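Local coordinates for conserved Protein MTH1675 (Methanothermobacter thermautotrophicus, PDB 1T57) that is of unknown function but binds flavin mononucleotide and magnesium and is related to the pyruvate kinase alpha/beta domain, at residues T138-M141 / F146-C149; D165-A170 / R196-I201. One frame throughout, in Å; residues are numbered along the deposited sequence.

Contact 1: residues T138-M141 / F146-C149; sequences TLRM and FKVC. With FMN (flavin mononucleotide), chain E.
Arg140 and Lys147 meet at the O4 side of the flavin and hold this carbonyl oxygen between them, a compact example of two cationic side chains sharing a single acceptor. Their chains run side by side and point the same way. Arg140 keeps an extended course from CG to NE (chi2 173°, chi3 170°), which carries its guanidinium out to the isoalloxazine, where NH2 donates to FMN O4 at 3.0 Å with an N-H...O angle of 152°. That oxygen lies at the edge of the guanidinium, near its plane. Lys147 reaches the same atom by a folded route, bent at chi2 and chi4, and its NZ is also 3.0 Å from FMN O4. The bends lay Lys147 CE over one face of the guanidinium, toward its rim, 3.4 Å from Arg140 NH2. Both charges have further partners: Glu137 for Arg140 and Glu151 for Lys147 form salt bridges, while Gln144 accepts from Arg140 NE and so helps fix how the guanidinium is turned. Two donors on O4 would probably draw electron density toward that end of the flavin. Val148, the next residue, sets CG1 3.7 Å from FMN C4A.

Behind this polar end the contact is apolar. Leu139 CB packs against Lys147 CB at 3.7 Å, and the leucine crosses Phe146 at about a right angle, its CD2 at the ring edge, 3.6 Å from Phe146 CE2. Leu182 of strand 180-185 touches Phe146 as well, placing the aromatic between helix and sheet. The whole is a tight connection between helices 131-139 and 144-158, which brings Arg140, Lys147 and Val148 to the flavin pocket at the O4 side of the isoalloxazine.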
loop_
_atom_site.group_PDB
_atom_site.type_symbol
_atom_site.label_atom_id
_atom_site.label_comp_id
_atom_site.label_asym_id
_atom_site.label_seq_id
_atom_site.Cartn_x
_atom_site.Cartn_y
_atom_site.Cartn_z
ATOM N N THR A 138 6.054 -10.836 10.060
ATOM C CA THR A 138 7.112 -11.616 9.458
ATOM C C THR A 138 8.133 -12.047 10.530
ATOM O O THR A 138 8.552 -13.222 10.584
ATOM C CB THR A 138 7.785 -10.812 8.354
ATOM O OG1 THR A 138 6.776 -10.352 7.451
ATOM C CG2 THR A 138 8.780 -11.676 7.579
ATOM N N LEU A 139 8.517 -11.105 11.392
ATOM C CA LEU A 139 9.464 -11.427 12.450
ATOM C C LEU A 139 8.885 -12.475 13.380
ATOM O O LEU A 139 9.610 -13.352 13.862
ATOM C CB LEU A 139 9.861 -10.163 13.202
ATOM C CG LEU A 139 10.888 -9.458 12.317
ATOM C CD1 LEU A 139 11.288 -8.152 12.878
ATOM C CD2 LEU A 139 12.103 -10.397 12.147
ATOM N N ARG A 140 7.571 -12.397 13.581
ATOM C CA ARG A 140 6.834 -13.330 14.432
ATOM C C ARG A 140 6.840 -14.815 14.000
ATOM O O ARG A 140 6.523 -15.701 14.806
ATOM C CB ARG A 140 5.374 -12.843 14.602
ATOM C CG ARG A 140 5.208 -11.722 15.618
ATOM C CD ARG A 140 3.787 -11.154 15.647
ATOM N NE ARG A 140 3.585 -10.253 16.788
ATOM C CZ ARG A 140 2.848 -9.144 16.740
ATOM N NH1 ARG A 140 2.238 -8.817 15.610
ATOM N NH2 ARG A 140 2.763 -8.331 17.791
HETATM N N MSE A 141 7.186 -15.106 12.749
HETATM C CA MSE A 141 7.214 -16.500 12.340
HETATM C C MSE A 141 8.313 -17.252 13.136
HETATM O O MSE A 141 8.411 -18.480 13.057
HETATM C CB MSE A 141 7.487 -16.629 10.845
HETATM C CG MSE A 141 6.682 -15.735 9.956
HETATM SE SE MSE A 141 7.335 -15.959 8.152
HETATM C CE MSE A 141 8.969 -14.953 8.269
ATOM N N PHE A 146 11.146 -12.534 19.259
ATOM C CA PHE A 146 12.062 -12.272 18.158
ATOM C C PHE A 146 11.662 -10.937 17.544
ATOM O O PHE A 146 12.499 -10.128 17.126
ATOM C CB PHE A 146 11.980 -13.389 17.112
ATOM C CG PHE A 146 13.132 -13.416 16.135
ATOM C CD1 PHE A 146 14.225 -14.231 16.363
ATOM C CD2 PHE A 146 13.091 -12.676 14.964
ATOM C CE1 PHE A 146 15.267 -14.313 15.449
ATOM C CE2 PHE A 146 14.128 -12.747 14.040
ATOM C CZ PHE A 146 15.220 -13.577 14.285
ATOM N N LYS A 147 10.365 -10.686 17.515
ATOM C CA LYS A 147 9.885 -9.454 16.925
ATOM C C LYS A 147 10.102 -8.297 17.867
ATOM O O LYS A 147 10.454 -7.233 17.416
ATOM C CB LYS A 147 8.401 -9.591 16.508
ATOM C CG LYS A 147 7.362 -8.766 17.279
ATOM C CD LYS A 147 7.118 -7.424 16.642
ATOM C CE LYS A 147 5.716 -6.870 16.977
ATOM N NZ LYS A 147 5.566 -6.029 18.207
ATOM N N VAL A 148 9.956 -8.497 19.179
ATOM C CA VAL A 148 10.140 -7.342 20.060
ATOM C C VAL A 148 11.585 -6.968 20.120
ATOM O O VAL A 148 11.920 -5.792 20.252
ATOM C CB VAL A 148 9.555 -7.534 21.518
ATOM C CG1 VAL A 148 8.517 -8.617 21.537
ATOM C CG2 VAL A 148 10.636 -7.746 22.515
ATOM N N CYS A 149 12.430 -7.979 19.973
ATOM C CA CYS A 149 13.865 -7.787 19.988
ATOM C C CYS A 149 14.347 -6.769 18.973
ATOM O O CYS A 149 15.087 -5.872 19.366
ATOM C CB CYS A 149 14.597 -9.125 19.793
ATOM S SG CYS A 149 14.987 -9.963 21.359
HETATM N N1 FMN E . 5.013 -9.281 23.996
HETATM C C2 FMN E . 4.472 -10.093 23.007
HETATM O O2 FMN E . 4.245 -11.267 23.229
HETATM N N3 FMN E . 4.312 -9.688 21.709
HETATM C C4 FMN E . 4.504 -8.372 21.377
HETATM O O4 FMN E . 4.472 -8.045 20.184
HETATM C C4A FMN E . 5.076 -7.539 22.341
HETATM N N5 FMN E . 5.338 -6.222 22.036
HETATM C C5A FMN E . 6.148 -5.506 22.885
HETATM C C6 FMN E . 6.415 -4.190 22.551
HETATM C C7 FMN E . 7.106 -3.376 23.404
HETATM C C7M FMN E . 7.278 -1.954 22.978
HETATM C C8 FMN E . 7.117 -3.700 24.756
HETATM C C8M FMN E . 7.755 -2.769 25.772
HETATM C C9 FMN E . 6.820 -5.011 25.122
HETATM C C9A FMN E . 6.426 -5.964 24.177
HETATM N N10 FMN E . 5.906 -7.201 24.586
HETATM C C10 FMN E . 5.391 -8.030 23.622
HETATM C "C1'" FMN E . 6.122 -7.760 25.976
HETATM C "C2'" FMN E . 7.555 -8.194 26.115
HETATM O "O2'" FMN E . 7.866 -9.069 25.025
HETATM C "C3'" FMN E . 7.768 -8.960 27.401
HETATM O "O3'" FMN E . 6.892 -10.043 27.484
HETATM C "C4'" FMN E . 7.964 -8.221 28.735
HETATM O "O4'" FMN E . 8.388 -9.235 29.615
HETATM C "C5'" FMN E . 6.856 -7.644 29.590
HETATM O "O5'" FMN E . 7.546 -7.320 30.776
HETATM P P FMN E . 7.196 -7.714 32.296
HETATM O O1P FMN E . 8.029 -6.831 33.159
HETATM O O2P FMN E . 7.495 -9.191 32.622
HETATM O O3P FMN E . 5.705 -7.406 32.488
#

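Contact 2: residues D165-A170 / R196-I201; sequences DEEVIA and RIHEVI
Glu167 and Ile169 both set their first branch beside the backbone N (chi1 -59° in each), and from there their ends reach across to strand 196-204, although neither residue starts out pointing at it. Beyond CG the Glu167 chain is extended, bringing its carboxylate up to His198, whose own CG also stands anti to its carbonyl carbon. Glu167 OE2 comes within 3.2 Å of His198 ND1. The two side chains meet at a slant, with carboxylate and imidazole planes 32° apart, and the ring is additionally topped by a main-chain oxygen, Arg196 O, 4.0 Å above its centre.

Farther along both segments, Ile169 and Ile201 cross at about a right angle. Ile201 CD1 sits 3.5 Å from Ile169 CD1, a tight approach, and 3.7 Å from Ile169 CG2. Val183 touches both isoleucines from strand 180-185, which runs between the two segments in the sheet; the nearest CA atoms, those of Glu167 and His198, are accordingly 8.6 Å apart, and only side chains bridge the gap. His198 and Glu199 together face Val183 in a classic beta bulge. Helix 36-50 closes over the isoleucines through Val43 and Leu42.

The strongest partner of Glu167 is Arg205 of the second subunit, with which it forms a salt bridge; Glu199 binds the same arginine. Putting an alanine at Glu167 would probably cost Arg205 of the second subunit a salt bridge and leave a gap beside the His198 ring. The chemistry thus divides the contact in two: an apolar part that joins two strands of the sheet across 180-185, under helix 36-50, and a polar part in which the carboxylate of Glu167 pairs with an arginine of the neighbouring chain, consistent with a share in holding the assembly together.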
loop_
_atom_site.group_PDB
_atom_site.type_symbol
_atom_site.label_atom_id
_atom_site.label_comp_id
_atom_site.label_asym_id
_atom_site.label_seq_id
_atom_site.Cartn_x
_atom_site.Cartn_y
_atom_site.Cartn_z
ATOM N N ASP A 165 26.117 1.518 16.217
ATOM C CA ASP A 165 27.536 1.381 15.921
ATOM C C ASP A 165 28.015 -0.036 16.183
ATOM O O ASP A 165 28.525 -0.700 15.291
ATOM C CB ASP A 165 28.318 2.334 16.840
ATOM C CG ASP A 165 29.401 3.118 16.116
ATOM O OD1 ASP A 165 30.285 3.715 16.786
ATOM O OD2 ASP A 165 29.359 3.146 14.875
ATOM N N GLU A 166 27.840 -0.485 17.421
ATOM C CA GLU A 166 28.292 -1.799 17.856
ATOM C C GLU A 166 27.204 -2.836 18.173
ATOM O O GLU A 166 26.027 -2.628 17.908
ATOM C CB GLU A 166 29.199 -1.613 19.071
ATOM C CG GLU A 166 28.611 -0.663 20.094
ATOM C CD GLU A 166 29.640 -0.085 21.073
ATOM O OE1 GLU A 166 30.041 -0.793 22.025
ATOM O OE2 GLU A 166 30.055 1.082 20.883
ATOM N N GLU A 167 27.624 -3.960 18.742
ATOM C CA GLU A 167 26.706 -5.028 19.062
ATOM C C GLU A 167 26.020 -4.821 20.393
ATOM O O GLU A 167 26.575 -4.209 21.300
ATOM C CB GLU A 167 27.428 -6.370 19.046
ATOM C CG GLU A 167 28.063 -6.669 17.711
ATOM C CD GLU A 167 28.534 -8.105 17.596
ATOM O OE1 GLU A 167 28.812 -8.742 18.637
ATOM O OE2 GLU A 167 28.637 -8.594 16.455
ATOM N N VAL A 168 24.803 -5.351 20.484
ATOM C CA VAL A 168 23.954 -5.234 21.655
ATOM C C VAL A 168 23.172 -6.535 21.838
ATOM O O VAL A 168 22.968 -7.286 20.878
ATOM C CB VAL A 168 22.922 -4.081 21.463
ATOM C CG1 VAL A 168 22.076 -3.922 22.701
ATOM C CG2 VAL A 168 23.633 -2.784 21.122
ATOM N N ILE A 169 22.738 -6.812 23.060
ATOM C CA ILE A 169 21.955 -8.019 23.298
ATOM C C ILE A 169 20.522 -7.532 23.494
ATOM O O ILE A 169 20.288 -6.726 24.388
ATOM C CB ILE A 169 22.425 -8.765 24.577
ATOM C CG1 ILE A 169 23.914 -9.157 24.446
ATOM C CG2 ILE A 169 21.545 -9.983 24.819
ATOM C CD1 ILE A 169 24.199 -10.689 24.363
ATOM N N ALA A 170 19.588 -7.993 22.656
ATOM C CA ALA A 170 18.173 -7.595 22.745
ATOM C C ALA A 170 17.359 -8.705 23.404
ATOM O O ALA A 170 17.512 -9.860 23.051
ATOM C CB ALA A 170 17.625 -7.305 21.353
ATOM N N ARG A 196 21.148 -5.605 11.849
ATOM C CA ARG A 196 21.733 -6.916 11.615
ATOM C C ARG A 196 21.536 -7.852 12.788
ATOM O O ARG A 196 21.814 -7.487 13.941
ATOM C CB ARG A 196 23.249 -6.805 11.294
ATOM C CG ARG A 196 23.619 -5.947 10.068
ATOM C CD ARG A 196 22.910 -6.485 8.784
ATOM N NE ARG A 196 23.159 -7.916 8.548
ATOM C CZ ARG A 196 22.457 -8.675 7.694
ATOM N NH1 ARG A 196 21.462 -8.150 6.987
ATOM N NH2 ARG A 196 22.726 -9.966 7.555
ATOM N N ILE A 197 21.052 -9.058 12.485
ATOM C CA ILE A 197 20.850 -10.049 13.509
ATOM C C ILE A 197 22.032 -11.008 13.430
ATOM O O ILE A 197 22.226 -11.702 12.435
ATOM C CB ILE A 197 19.500 -10.764 13.315
ATOM C CG1 ILE A 197 18.376 -9.749 13.565
ATOM C CG2 ILE A 197 19.390 -11.958 14.270
ATOM C CD1 ILE A 197 16.988 -10.320 13.509
ATOM N N HIS A 198 22.809 -11.039 14.502
ATOM C CA HIS A 198 24.012 -11.870 14.576
ATOM C C HIS A 198 23.889 -13.277 15.212
ATOM O O HIS A 198 24.189 -14.284 14.563
ATOM C CB HIS A 198 25.108 -11.054 15.276
ATOM C CG HIS A 198 25.404 -9.741 14.606
ATOM N ND1 HIS A 198 25.612 -8.576 15.313
ATOM C CD2 HIS A 198 25.575 -9.423 13.298
ATOM C CE1 HIS A 198 25.904 -7.595 14.474
ATOM N NE2 HIS A 198 25.888 -8.082 13.247
ATOM N N GLU A 199 23.439 -13.353 16.464
ATOM C CA GLU A 199 23.282 -14.641 17.153
ATOM C C GLU A 199 21.966 -14.759 17.912
ATOM O O GLU A 199 21.451 -13.776 18.453
ATOM C CB GLU A 199 24.419 -14.848 18.159
ATOM C CG GLU A 199 25.779 -15.065 17.553
ATOM C CD GLU A 199 26.888 -14.907 18.578
ATOM O OE1 GLU A 199 26.714 -15.353 19.729
ATOM O OE2 GLU A 199 27.947 -14.348 18.230
ATOM N N VAL A 200 21.418 -15.968 17.962
ATOM C CA VAL A 200 20.185 -16.188 18.711
ATOM C C VAL A 200 20.592 -16.938 19.988
ATOM O O VAL A 200 20.864 -18.135 19.953
ATOM C CB VAL A 200 19.170 -17.024 17.909
ATOM C CG1 VAL A 200 17.855 -17.168 18.707
ATOM C CG2 VAL A 200 18.918 -16.378 16.565
ATOM N N ILE A 201 20.659 -16.229 21.111
ATOM C CA ILE A 201 21.043 -16.856 22.372
ATOM C C ILE A 201 20.003 -17.881 22.811
ATOM O O ILE A 201 20.350 -18.953 23.280
ATOM C CB ILE A 201 21.209 -15.800 23.468
ATOM C CG1 ILE A 201 22.252 -14.773 23.024
ATOM C CG2 ILE A 201 21.652 -16.448 24.740
ATOM C CD1 ILE A 201 22.148 -13.411 23.670
#

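Overall arrangement
Contact 1 closes before contact 2 opens, so the two follow in series along the chain, their centres 14 Å apart. Helix 144-158, half of contact 1, is followed, after a loop, by strand 168-172, half of contact 2, and packs on the mixed seven-strand sheet in which strand 180-185 separates 168-172 from 196-204. The contacts touch where Phe146 CZ lies 3.8 Å from Ile197 CD1. Both also reach the second subunit, and the two regions meet between chains, where Arg140 O accepts from Arg196 of the second subunit. Helix 144-158 and the isoleucines of contact 2 thus pack on the two faces of one sheet, beside a subunit interface.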